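Long-range contacts in aldehyde dehydrogenase family protein (Pseudomonas syringae pv. tomato, PDB 5IUV), which probably oxidises indole-3-acetaldehyde to the auxin indole-3-acetic acid with NAD+ as hydride acceptor, a reaction tied to the virulence of this plant pathogen: residues I24-T29 with R61-S65; F90-E95 with G124-S129; L283-A287 with R317-V322; M350-L354 with G380-E384; G360-A365 with F388-N392. Numbering follows the deposited sequence.

Contact 1 (I24-T29 with R61-S65); sequences IQGEYT and RAVES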
# COMPACT_ATOMS: atom_id res chain seq x y z
N ILE A 24 32.60 -16.53 -13.20
CA ILE A 24 32.00 -15.76 -14.28
C ILE A 24 31.32 -16.70 -15.26
O ILE A 24 31.93 -17.69 -15.69
CB ILE A 24 33.05 -14.92 -15.04
CG1 ILE A 24 33.73 -13.91 -14.11
CG2 ILE A 24 32.39 -14.18 -16.20
CD1 ILE A 24 34.93 -13.23 -14.73
N GLN A 25 30.07 -16.41 -15.60
CA GLN A 25 29.32 -17.18 -16.60
C GLN A 25 29.31 -18.68 -16.26
O GLN A 25 29.64 -19.53 -17.09
CB GLN A 25 29.89 -16.92 -18.00
CG GLN A 25 29.05 -17.45 -19.18
CD GLN A 25 27.62 -16.94 -19.19
OE1 GLN A 25 27.34 -15.80 -18.81
NE2 GLN A 25 26.70 -17.79 -19.64
N GLY A 26 28.95 -18.99 -15.02
CA GLY A 26 28.74 -20.36 -14.60
C GLY A 26 29.98 -21.19 -14.31
O GLY A 26 29.86 -22.38 -14.06
N GLU A 27 31.16 -20.57 -14.35
CA GLU A 27 32.42 -21.30 -14.14
C GLU A 27 33.42 -20.53 -13.28
O GLU A 27 33.54 -19.31 -13.40
CB GLU A 27 33.09 -21.65 -15.48
CG GLU A 27 32.33 -22.68 -16.30
CD GLU A 27 33.06 -23.05 -17.59
OE1 GLU A 27 34.17 -22.53 -17.83
OE2 GLU A 27 32.51 -23.87 -18.36
N TYR A 28 34.14 -21.25 -12.43
CA TYR A 28 35.26 -20.64 -11.73
C TYR A 28 36.35 -20.33 -12.75
O TYR A 28 36.49 -21.04 -13.74
CB TYR A 28 35.78 -21.55 -10.60
CG TYR A 28 34.85 -21.56 -9.41
CD1 TYR A 28 34.73 -20.43 -8.60
CD2 TYR A 28 34.06 -22.67 -9.12
CE1 TYR A 28 33.86 -20.42 -7.52
CE2 TYR A 28 33.20 -22.66 -8.03
CZ TYR A 28 33.11 -21.54 -7.24
OH TYR A 28 32.25 -21.52 -6.16
N THR A 29 37.08 -19.25 -12.52
CA THR A 29 38.08 -18.79 -13.47
C THR A 29 39.17 -18.01 -12.75
O THR A 29 38.90 -17.34 -11.75
CB THR A 29 37.44 -17.90 -14.57
OG1 THR A 29 38.46 -17.41 -15.45
CG2 THR A 29 36.71 -16.72 -13.95
N ARG A 61 34.49 -8.52 -18.45
CA ARG A 61 33.95 -9.81 -18.84
C ARG A 61 32.74 -10.17 -17.99
O ARG A 61 31.77 -10.73 -18.49
CB ARG A 61 35.01 -10.92 -18.74
CG ARG A 61 34.52 -12.24 -19.31
CD ARG A 61 35.66 -13.16 -19.75
NE ARG A 61 36.38 -13.77 -18.64
CZ ARG A 61 36.05 -14.92 -18.06
NH1 ARG A 61 34.98 -15.59 -18.49
NH2 ARG A 61 36.78 -15.41 -17.07
N ALA A 62 32.78 -9.84 -16.70
CA ALA A 62 31.67 -10.18 -15.81
C ALA A 62 30.42 -9.38 -16.18
O ALA A 62 29.29 -9.90 -16.13
CB ALA A 62 32.05 -9.94 -14.36
N VAL A 63 30.61 -8.12 -16.56
CA VAL A 63 29.48 -7.26 -16.87
C VAL A 63 28.87 -7.65 -18.22
O VAL A 63 27.65 -7.66 -18.38
CB VAL A 63 29.88 -5.77 -16.87
CG1 VAL A 63 28.75 -4.90 -17.44
CG2 VAL A 63 30.23 -5.32 -15.44
N GLU A 64 29.72 -7.99 -19.19
CA GLU A 64 29.22 -8.52 -20.46
C GLU A 64 28.39 -9.78 -20.24
O GLU A 64 27.34 -9.97 -20.86
CB GLU A 64 30.37 -8.83 -21.43
CG GLU A 64 31.05 -7.60 -22.02
CD GLU A 64 32.19 -7.96 -22.97
OE1 GLU A 64 32.19 -9.09 -23.49
OE2 GLU A 64 33.07 -7.11 -23.19
N SER A 65 28.87 -10.64 -19.35
CA SER A 65 28.16 -11.85 -18.96
C SER A 65 26.84 -11.53 -18.27
O SER A 65 25.79 -12.09 -18.60
CB SER A 65 29.05 -12.71 -18.06
OG SER A 65 28.33 -13.77 -17.45
O HOH W 1 34.41 -18.15 -16.64
O HOH W 2 25.32 -14.54 -20.11

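Contact 2 (F90-E95 with G124-S129); sequences FAGLLE and GARALS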
# COMPACT_ATOMS: atom_id res chain seq x y z
N PHE A 90 18.02 -21.65 -2.93
CA PHE A 90 19.33 -21.01 -2.74
C PHE A 90 19.58 -20.86 -1.24
O PHE A 90 20.64 -21.24 -0.73
CB PHE A 90 19.36 -19.65 -3.46
CG PHE A 90 20.73 -19.00 -3.55
CD1 PHE A 90 21.88 -19.63 -3.09
CD2 PHE A 90 20.86 -17.72 -4.10
CE1 PHE A 90 23.13 -19.01 -3.19
CE2 PHE A 90 22.10 -17.10 -4.21
CZ PHE A 90 23.24 -17.74 -3.74
N ALA A 91 18.59 -20.32 -0.53
CA ALA A 91 18.69 -20.17 0.91
C ALA A 91 18.88 -21.55 1.56
O ALA A 91 19.69 -21.71 2.47
CB ALA A 91 17.47 -19.48 1.47
N GLY A 92 18.12 -22.53 1.07
CA GLY A 92 18.22 -23.89 1.58
C GLY A 92 19.60 -24.50 1.45
O GLY A 92 20.03 -25.29 2.31
N LEU A 93 20.31 -24.15 0.38
CA LEU A 93 21.65 -24.69 0.16
C LEU A 93 22.68 -24.03 1.07
O LEU A 93 23.68 -24.63 1.42
CB LEU A 93 22.06 -24.54 -1.31
CG LEU A 93 21.36 -25.51 -2.26
CD1 LEU A 93 21.67 -25.18 -3.72
CD2 LEU A 93 21.74 -26.95 -1.94
N LEU A 94 22.43 -22.78 1.47
CA LEU A 94 23.26 -22.14 2.47
C LEU A 94 23.15 -22.90 3.79
O LEU A 94 24.15 -23.20 4.45
CB LEU A 94 22.88 -20.67 2.67
CG LEU A 94 23.68 -19.63 1.87
CD1 LEU A 94 23.57 -19.86 0.38
CD2 LEU A 94 23.24 -18.20 2.23
N GLU A 95 21.92 -23.22 4.18
CA GLU A 95 21.68 -23.95 5.41
C GLU A 95 22.27 -25.36 5.35
O GLU A 95 22.87 -25.84 6.31
CB GLU A 95 20.19 -24.01 5.72
CG GLU A 95 19.59 -22.64 5.99
CD GLU A 95 18.13 -22.71 6.38
OE1 GLU A 95 17.37 -23.48 5.75
OE2 GLU A 95 17.75 -21.98 7.32
N GLY A 124 22.07 -14.82 6.61
CA GLY A 124 22.22 -14.74 5.17
C GLY A 124 21.13 -15.52 4.45
O GLY A 124 20.50 -15.03 3.51
N ALA A 125 20.90 -16.75 4.91
CA ALA A 125 19.87 -17.61 4.33
C ALA A 125 18.50 -16.94 4.42
O ALA A 125 17.73 -16.95 3.46
CB ALA A 125 19.86 -18.96 5.01
N ARG A 126 18.23 -16.35 5.57
CA ARG A 126 16.96 -15.71 5.85
C ARG A 126 16.72 -14.51 4.92
O ARG A 126 15.59 -14.26 4.51
CB ARG A 126 16.92 -15.28 7.32
CG ARG A 126 15.60 -14.73 7.81
CD ARG A 126 15.70 -14.36 9.30
NE ARG A 126 16.21 -15.46 10.11
CZ ARG A 126 17.33 -15.41 10.83
NH1 ARG A 126 18.06 -14.30 10.86
NH2 ARG A 126 17.72 -16.46 11.54
N ALA A 127 17.77 -13.77 4.60
CA ALA A 127 17.62 -12.65 3.68
C ALA A 127 17.26 -13.14 2.29
O ALA A 127 16.46 -12.51 1.60
CB ALA A 127 18.89 -11.79 3.64
N LEU A 128 17.84 -14.26 1.87
CA LEU A 128 17.56 -14.82 0.55
C LEU A 128 16.14 -15.39 0.46
O LEU A 128 15.43 -15.13 -0.50
CB LEU A 128 18.58 -15.93 0.20
CG LEU A 128 20.05 -15.53 0.07
CD1 LEU A 128 20.92 -16.70 -0.41
CD2 LEU A 128 20.21 -14.34 -0.87
N SER A 129 15.74 -16.16 1.46
CA SER A 129 14.43 -16.80 1.41
C SER A 129 13.30 -15.81 1.67
O SER A 129 12.25 -15.90 1.05
CB SER A 129 14.35 -17.97 2.41
OG SER A 129 14.64 -17.56 3.73
O HOH W 3 16.06 -19.57 5.43

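Contact 3 (L283-A287 with R317-V322); sequences LQAAA and RFLPMV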
# COMPACT_ATOMS: atom_id res chain seq x y z
N LEU A 283 17.34 -2.01 34.33
CA LEU A 283 18.71 -1.51 34.20
C LEU A 283 19.71 -2.62 33.93
O LEU A 283 20.73 -2.39 33.28
CB LEU A 283 19.12 -0.73 35.44
CG LEU A 283 18.80 0.77 35.45
CD1 LEU A 283 19.42 1.43 36.68
CD2 LEU A 283 19.31 1.44 34.17
N GLN A 284 19.45 -3.82 34.45
CA GLN A 284 20.37 -4.94 34.21
C GLN A 284 20.35 -5.32 32.73
O GLN A 284 21.39 -5.55 32.12
CB GLN A 284 20.01 -6.14 35.08
CG GLN A 284 21.03 -7.27 34.98
CD GLN A 284 22.41 -6.86 35.46
OE1 GLN A 284 22.57 -6.35 36.57
NE2 GLN A 284 23.42 -7.07 34.63
N ALA A 285 19.15 -5.36 32.16
CA ALA A 285 19.00 -5.60 30.73
C ALA A 285 19.70 -4.52 29.92
O ALA A 285 20.36 -4.80 28.93
CB ALA A 285 17.52 -5.68 30.37
N ALA A 286 19.57 -3.27 30.36
CA ALA A 286 20.24 -2.16 29.67
C ALA A 286 21.77 -2.30 29.77
O ALA A 286 22.49 -1.98 28.83
CB ALA A 286 19.79 -0.83 30.24
N ALA A 287 22.25 -2.77 30.91
CA ALA A 287 23.68 -2.98 31.10
C ALA A 287 24.20 -4.12 30.23
O ALA A 287 25.22 -3.97 29.54
CB ALA A 287 24.00 -3.25 32.56
N ARG A 317 25.74 4.14 39.52
CA ARG A 317 25.25 2.79 39.71
C ARG A 317 25.37 1.96 38.43
O ARG A 317 25.67 0.77 38.47
CB ARG A 317 23.79 2.81 40.18
CG ARG A 317 23.19 1.43 40.38
CD ARG A 317 21.66 1.45 40.37
NE ARG A 317 21.12 0.10 40.22
CZ ARG A 317 19.83 -0.17 40.03
NH1 ARG A 317 18.94 0.81 39.97
NH2 ARG A 317 19.43 -1.43 39.89
N PHE A 318 25.15 2.61 37.28
CA PHE A 318 25.04 1.91 36.00
C PHE A 318 26.39 1.51 35.40
O PHE A 318 26.53 0.41 34.87
CB PHE A 318 24.27 2.77 34.99
CG PHE A 318 23.92 2.07 33.70
CD1 PHE A 318 23.11 0.94 33.70
CD2 PHE A 318 24.38 2.56 32.49
CE1 PHE A 318 22.78 0.30 32.51
CE2 PHE A 318 24.05 1.93 31.29
CZ PHE A 318 23.25 0.79 31.30
N LEU A 319 27.38 2.40 35.47
CA LEU A 319 28.67 2.11 34.85
C LEU A 319 29.34 0.84 35.41
O LEU A 319 29.88 0.05 34.63
CB LEU A 319 29.61 3.31 34.97
CG LEU A 319 31.00 3.10 34.36
CD1 LEU A 319 30.91 2.69 32.89
CD2 LEU A 319 31.87 4.34 34.53
N PRO A 320 29.29 0.62 36.74
CA PRO A 320 29.85 -0.65 37.22
C PRO A 320 29.10 -1.87 36.69
O PRO A 320 29.71 -2.92 36.49
CB PRO A 320 29.71 -0.55 38.74
CG PRO A 320 29.72 0.90 39.02
CD PRO A 320 29.01 1.54 37.86
N MET A 321 27.79 -1.74 36.47
CA MET A 321 27.01 -2.83 35.89
C MET A 321 27.48 -3.12 34.46
O MET A 321 27.52 -4.28 34.04
CB MET A 321 25.52 -2.49 35.91
CG MET A 321 24.97 -2.19 37.29
SD MET A 321 23.25 -1.62 37.26
CE MET A 321 22.45 -3.06 36.57
N VAL A 322 27.81 -2.07 33.72
CA VAL A 322 28.26 -2.21 32.34
C VAL A 322 29.66 -2.83 32.29
O VAL A 322 29.94 -3.68 31.44
CB VAL A 322 28.26 -0.85 31.61
CG1 VAL A 322 28.85 -0.99 30.21
CG2 VAL A 322 26.84 -0.29 31.53
O HOH W 4 26.38 -6.39 35.19

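Contact 4 (M350-L354 with G380-E384); sequences MNTVL and GTYVE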
# COMPACT_ATOMS: atom_id res chain seq x y z
N MET A 350 43.67 -3.87 13.71
CA MET A 350 44.07 -3.87 15.11
C MET A 350 44.88 -2.63 15.47
O MET A 350 44.72 -2.07 16.56
CB MET A 350 44.87 -5.12 15.44
CG MET A 350 45.21 -5.25 16.92
SD MET A 350 46.45 -6.51 17.23
CE MET A 350 47.88 -5.77 16.45
N ASN A 351 45.75 -2.21 14.56
CA ASN A 351 46.58 -1.04 14.81
C ASN A 351 45.76 0.24 14.79
O ASN A 351 46.06 1.18 15.53
CB ASN A 351 47.73 -0.98 13.81
CG ASN A 351 48.85 -1.94 14.16
OD1 ASN A 351 48.93 -2.42 15.29
ND2 ASN A 351 49.73 -2.23 13.20
N THR A 352 44.73 0.29 13.96
CA THR A 352 43.79 1.40 13.98
C THR A 352 43.08 1.48 15.33
O THR A 352 42.97 2.55 15.93
CB THR A 352 42.72 1.28 12.88
OG1 THR A 352 43.35 1.21 11.60
CG2 THR A 352 41.78 2.47 12.90
N VAL A 353 42.60 0.33 15.81
CA VAL A 353 41.88 0.27 17.08
C VAL A 353 42.77 0.71 18.23
O VAL A 353 42.36 1.49 19.09
CB VAL A 353 41.33 -1.15 17.34
CG1 VAL A 353 40.70 -1.24 18.72
CG2 VAL A 353 40.33 -1.55 16.27
N LEU A 354 44.01 0.21 18.24
CA LEU A 354 44.98 0.55 19.28
C LEU A 354 45.34 2.04 19.26
O LEU A 354 45.62 2.64 20.31
CB LEU A 354 46.25 -0.29 19.12
CG LEU A 354 46.13 -1.76 19.54
CD1 LEU A 354 47.43 -2.51 19.28
CD2 LEU A 354 45.74 -1.86 21.00
N GLY A 380 47.81 -14.39 16.21
CA GLY A 380 46.62 -13.70 15.76
C GLY A 380 46.49 -12.30 16.33
O GLY A 380 47.36 -11.84 17.08
N THR A 381 45.39 -11.62 15.99
CA THR A 381 45.17 -10.24 16.41
C THR A 381 43.93 -10.11 17.30
O THR A 381 42.80 -10.24 16.83
CB THR A 381 45.02 -9.31 15.19
OG1 THR A 381 44.13 -9.90 14.24
CG2 THR A 381 46.36 -9.08 14.52
N TYR A 382 44.16 -9.85 18.59
CA TYR A 382 43.08 -9.77 19.57
C TYR A 382 43.21 -8.52 20.45
O TYR A 382 44.31 -8.16 20.88
CB TYR A 382 43.07 -11.01 20.47
CG TYR A 382 42.97 -12.32 19.72
CD1 TYR A 382 44.10 -12.97 19.25
CD2 TYR A 382 41.73 -12.92 19.51
CE1 TYR A 382 44.02 -14.17 18.58
CE2 TYR A 382 41.64 -14.13 18.83
CZ TYR A 382 42.78 -14.75 18.37
OH TYR A 382 42.69 -15.94 17.70
N VAL A 383 42.08 -7.88 20.75
CA VAL A 383 42.05 -6.71 21.62
C VAL A 383 40.95 -6.85 22.68
O VAL A 383 39.85 -7.30 22.38
CB VAL A 383 41.84 -5.40 20.82
CG1 VAL A 383 41.66 -4.20 21.75
CG2 VAL A 383 43.00 -5.15 19.87
N GLU A 384 41.26 -6.47 23.92
CA GLU A 384 40.27 -6.46 24.99
C GLU A 384 39.14 -5.48 24.69
O GLU A 384 39.39 -4.37 24.23
CB GLU A 384 40.91 -6.06 26.32
CG GLU A 384 42.00 -6.98 26.80
CD GLU A 384 42.75 -6.38 27.98
OE1 GLU A 384 42.89 -5.14 28.02
OE2 GLU A 384 43.19 -7.15 28.86

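Contact 5 (G360-A365 with F388-N392); sequences GHTDGA and FDGVN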
# COMPACT_ATOMS: atom_id res chain seq x y z
N GLY A 360 42.10 8.08 23.02
CA GLY A 360 41.22 8.24 24.16
C GLY A 360 41.99 8.78 25.36
O GLY A 360 41.54 9.71 26.04
N HIS A 361 43.16 8.21 25.60
CA HIS A 361 44.03 8.69 26.67
C HIS A 361 44.45 10.13 26.39
O HIS A 361 44.36 11.00 27.26
CB HIS A 361 45.28 7.80 26.81
CG HIS A 361 44.99 6.44 27.38
ND1 HIS A 361 44.71 6.23 28.71
CD2 HIS A 361 44.96 5.22 26.79
CE1 HIS A 361 44.51 4.94 28.92
NE2 HIS A 361 44.66 4.31 27.77
N THR A 362 44.89 10.38 25.16
CA THR A 362 45.43 11.68 24.77
C THR A 362 44.42 12.82 24.91
O THR A 362 44.76 13.89 25.41
CB THR A 362 45.94 11.64 23.31
OG1 THR A 362 47.00 10.69 23.20
CG2 THR A 362 46.45 13.01 22.89
N ASP A 363 43.19 12.58 24.49
CA ASP A 363 42.17 13.63 24.53
C ASP A 363 41.57 13.83 25.92
O ASP A 363 40.75 14.73 26.12
CB ASP A 363 41.06 13.32 23.52
CG ASP A 363 41.55 13.33 22.08
OD1 ASP A 363 42.72 13.72 21.86
OD2 ASP A 363 40.77 12.96 21.18
N GLY A 364 41.97 12.99 26.87
CA GLY A 364 41.59 13.19 28.26
C GLY A 364 40.49 12.29 28.82
O GLY A 364 39.94 12.59 29.88
N ALA A 365 40.17 11.20 28.13
CA ALA A 365 39.18 10.27 28.65
C ALA A 365 39.79 9.35 29.71
O ALA A 365 41.00 9.21 29.79
CB ALA A 365 38.57 9.45 27.52
N PHE A 388 35.99 3.79 27.90
CA PHE A 388 36.44 5.09 28.39
C PHE A 388 35.29 5.85 29.03
O PHE A 388 34.22 6.00 28.43
CB PHE A 388 37.05 5.91 27.26
CG PHE A 388 38.43 5.48 26.87
CD1 PHE A 388 39.53 5.95 27.57
CD2 PHE A 388 38.63 4.62 25.80
CE1 PHE A 388 40.81 5.56 27.21
CE2 PHE A 388 39.90 4.23 25.44
CZ PHE A 388 41.00 4.70 26.15
N ASP A 389 35.51 6.32 30.25
CA ASP A 389 34.54 7.13 30.96
C ASP A 389 34.94 8.60 30.83
O ASP A 389 36.05 8.90 30.39
CB ASP A 389 34.47 6.71 32.43
CG ASP A 389 33.31 7.36 33.17
OD1 ASP A 389 32.36 7.83 32.49
OD2 ASP A 389 33.34 7.41 34.42
N GLY A 390 34.05 9.50 31.21
CA GLY A 390 34.34 10.93 31.19
C GLY A 390 34.61 11.45 29.80
O GLY A 390 35.46 12.32 29.60
N VAL A 391 33.89 10.91 28.82
CA VAL A 391 34.07 11.31 27.44
C VAL A 391 33.16 12.50 27.11
O VAL A 391 31.98 12.52 27.49
CB VAL A 391 33.77 10.14 26.47
CG1 VAL A 391 33.74 10.62 25.02
CG2 VAL A 391 34.81 9.04 26.65
N ASN A 392 33.72 13.49 26.44
CA ASN A 392 32.95 14.60 25.89
C ASN A 392 32.75 14.37 24.38
O ASN A 392 33.64 13.85 23.71
CB ASN A 392 33.66 15.92 26.16
CG ASN A 392 33.30 16.99 25.16
OD1 ASN A 392 33.94 17.11 24.12
ND2 ASN A 392 32.28 17.78 25.46

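Contact 1 (I24-T29 with R61-S65)
A beta hairpin near the N-terminus packs against the side of helix 56-72, in a partly buried contact that covers 294 Å² and whose centre lies about 25 Å from that of the chain. Strands 22-24 and 27-29 form the two-stranded antiparallel hairpin, and the type I' turn from Ile24 to Glu27 joins them. Gln25 (54/51) and Gly26 (78/6) both have positive phi, Glu27 N closes the turn by bonding Ile24 O at 3.3 Å, and Ile24 N to Glu27 O at 2.9 Å completes the hydrogen-bonded pair of the two-residue hairpin. Ile24 and Gln25, the first two residues of the turn, both direct their CA-CB bonds toward the helix. Ile24 makes the apolar part. Its CG2 lies 4.1 Å from Ser65 CB, its CG1 lies 4.3 Å from Ala62 CB, and its CD1 sits over one face of the Arg61 guanidinium, 3.7 Å from Arg61 NH2. Thr29, on the returning strand, meets the edge of that same guanidinium. One water receives a bond from Arg61 NH1 and donates to Ile24 O, tying the arginine to the turn. Asn218 serves both partners, accepting from Gln25 N and donating to Ser65 OG. Ser65 OG donates a short hydrogen bond of 2.6 Å to Gln25 OE1, and a second water donates to this Gln25 OE1 (2.7 Å) and to Ser65 O (2.9 Å).

Contact 2 (F90-E95 with G124-S129)
Apolar packing dominates the meeting of 90-95 with 124-129, two helical segments that run antiparallel at 167° with their axes 8.3 Å apart at closest approach. Small residues permit this spacing: the CA atoms of Ala91 and Ala125 are 4.4 Å apart, Ala91 CB comes to 3.2 Å from Ala125 O, and the two CB atoms are separated by 4.3 Å. Ala91 CB further touches Leu128 CB at 3.9 Å and Ser129 CB at 3.6 Å. Larger side chains fill the space beside this alanine pair. Leu94 CD2 lies 3.8 Å from both Ala125 N and Leu128 CD1, while Glu95 lays its aliphatic CG against Ala125 CB at 3.8 Å.

One interaction is aromatic. Leu128 CD1 stands 3.8 Å from the centroid of the Phe90 ring and only 9° off the ring normal, a well-centred CH-pi contact over the face.

The polar contribution is slight: a water bonded to Ser129 OG at 3.0 Å makes a weak, 3.5 Å bond to Glu95 OE2.

Beyond the pair, Phe90 rests on Ala207 and Ala210 of helix 198-210, and Leu94 and Leu128 both reach Cys175 of helix 170-183. Close alanine-mediated, antiparallel helix packing of this kind joins helices 80-96 and 113-134 into one layer against the helices of the NAD-binding, Rossmann-like domain of the aldehyde dehydrogenase fold.

Contact 3 (L283-A287 with R317-V322)
Helices 283-295 and 312-326 pack obliquely on the mixed sheet of the catalytic domain of the aldehyde dehydrogenase fold, next to the parallel strands 273-276 and 307-311. Their short segments cross at -50° with axes 9.3 Å apart, and 375 Å² is buried. Along 317-322, Arg317 comes first: its extended side chain brings the guanidinium over Leu283, whose CD1 touches Arg317 NH1 at 3.4 Å against one face. Phe318 follows, inserting its ring edge-on toward the first helix. Phe318 CE1 lies 3.5 Å from both Leu283 O and Ala287 N, and 3.8 Å from Ala287 CB, so the ring edge meets backbone and methyl groups. Phe318 also reaches Val276, Leu308 and Val310 on the sheet. One turn later, Met321 points its CA-CB bond toward 283-287; its CB meets Ala287 CB at 3.8 Å, and its CE lies 3.3 Å from Gln284 OE1. Val322 comes last, in the closest CA pair of the two segments (Ala287 CA to Val322 CA, 4.8 Å), with Val322 CG2 4.2 Å from Ala287 CB. On the solvent-exposed side, Gln284 NE2, which also bonds Asp288 OD1, donates to a water at 3.1 Å, and that water donates to Met321 O at 2.7 Å.

Contact 4 (M350-L354 with G380-E384)
Met350 and Val383 carry most of this buried helix-to-strand contact, losing 70 and 67 Å² to the opposite segment, and Thr381 follows with 38 Å². The total, both sides summed, is 220 Å². Met350 CG and Val383 CG2 meet at 3.7 Å, which places the middle of the methionine side chain against the valine. With chi1 and chi2 both near t, Met350 stretches out toward the strand, so that its SD arrives 3.7 Å from Thr381 CG2 and 4.3 Å from Tyr382 N. Thr381 thus offers its methyl group to the sulphur, whereas its OG1 is engaged with Leu344 O.

The side-chain directions follow the alternation of an extended chain: the CA-CB bonds of Thr381 and Val383 point toward helix 347-362 and that of Tyr382 points away, its hydroxyl bonding Val43 O. This is helix-on-sheet packing in the catalytic domain of the aldehyde dehydrogenase fold, where helix 347-362 lies beside the start of strand 382-389, an antiparallel partner of strand 373-374. Met350 and Leu354 both touch Gln373 on that neighbouring strand.

Val383 also receives the next turn of the helix. Its CG1 faces Val353 CG1 at 4.3 Å, and its CG2 lies 4.4 Å from Leu354 CD2. Val353 in turn is about 8 Å, side chain to side chain, from Trp167, an NAD-binding residue.

Contact 5 (G360-A365 with F388-N392)
Helix 347-362 ends in a Schellman motif, and the end of strand 382-389 packs against it through the side chain of Phe388. Gly364 has positive phi (103°), with two bonds leading back into the last turn: Ala365 N to Gly360 O at 2.9 Å and Gly364 N to His361 O at 3.1 Å. The reversal delivers Ala365 to the strand with its CA-CB bond pointing toward it.

Phe388 takes chi1 of -76° (m) and chi2 of -84°, which directs the ring toward the helix end and buries 85 Å² of the residue. Over one face of that ring sits Gly360 CA, 4.2 Å from the centroid and 17° off the normal, a CH-pi contact. A side chain at Gly360 would clash, since an ideal CB would fall 2.8 Å from Phe388 CZ. His361 starts with its CA-CB bond pointing away, yet chi1 of -71° (m) and chi2 of -74° swing the imidazole back to present a face to the edge of Phe388. The pair is T-shaped, with centroids 5.2 Å apart and planes at 82°.

Asp389 turns away to form salt bridges with Lys315 and Arg366. Val391, with chi1 of 171° (t), completes with Phe388 the apolar surface that receives Ala365: Ala365 CB lies 3.9 Å from Val391 CG2 and 3.6 Å from Phe388 CD1.

In the fold
The five contacts fall into two groups. Contacts 1 and 2, centres 23 Å apart, use the successive helices 56-72 and 80-96. Contacts 3, 4 and 5 lie in the catalytic domain; contacts 1 and 3 are 52 Å apart, centre to centre. Contacts 4 and 5 share helix 347-362 and strand 382-389, at places 19 Å apart (centres), while contacts 3 and 5 touch through Leu319 CD2 and Asp389 OD2 at 3.4 Å. Toward the cofactor, Val353 (side chain, contact 4) and Gly124 (contact 2) stand about 11 and 13 Å from bound NAD, and the Ala62 side chain (contact 1) about 9 Å from that of NAD-binding Lys191; contacts 3 and 5 are remote from the known sites.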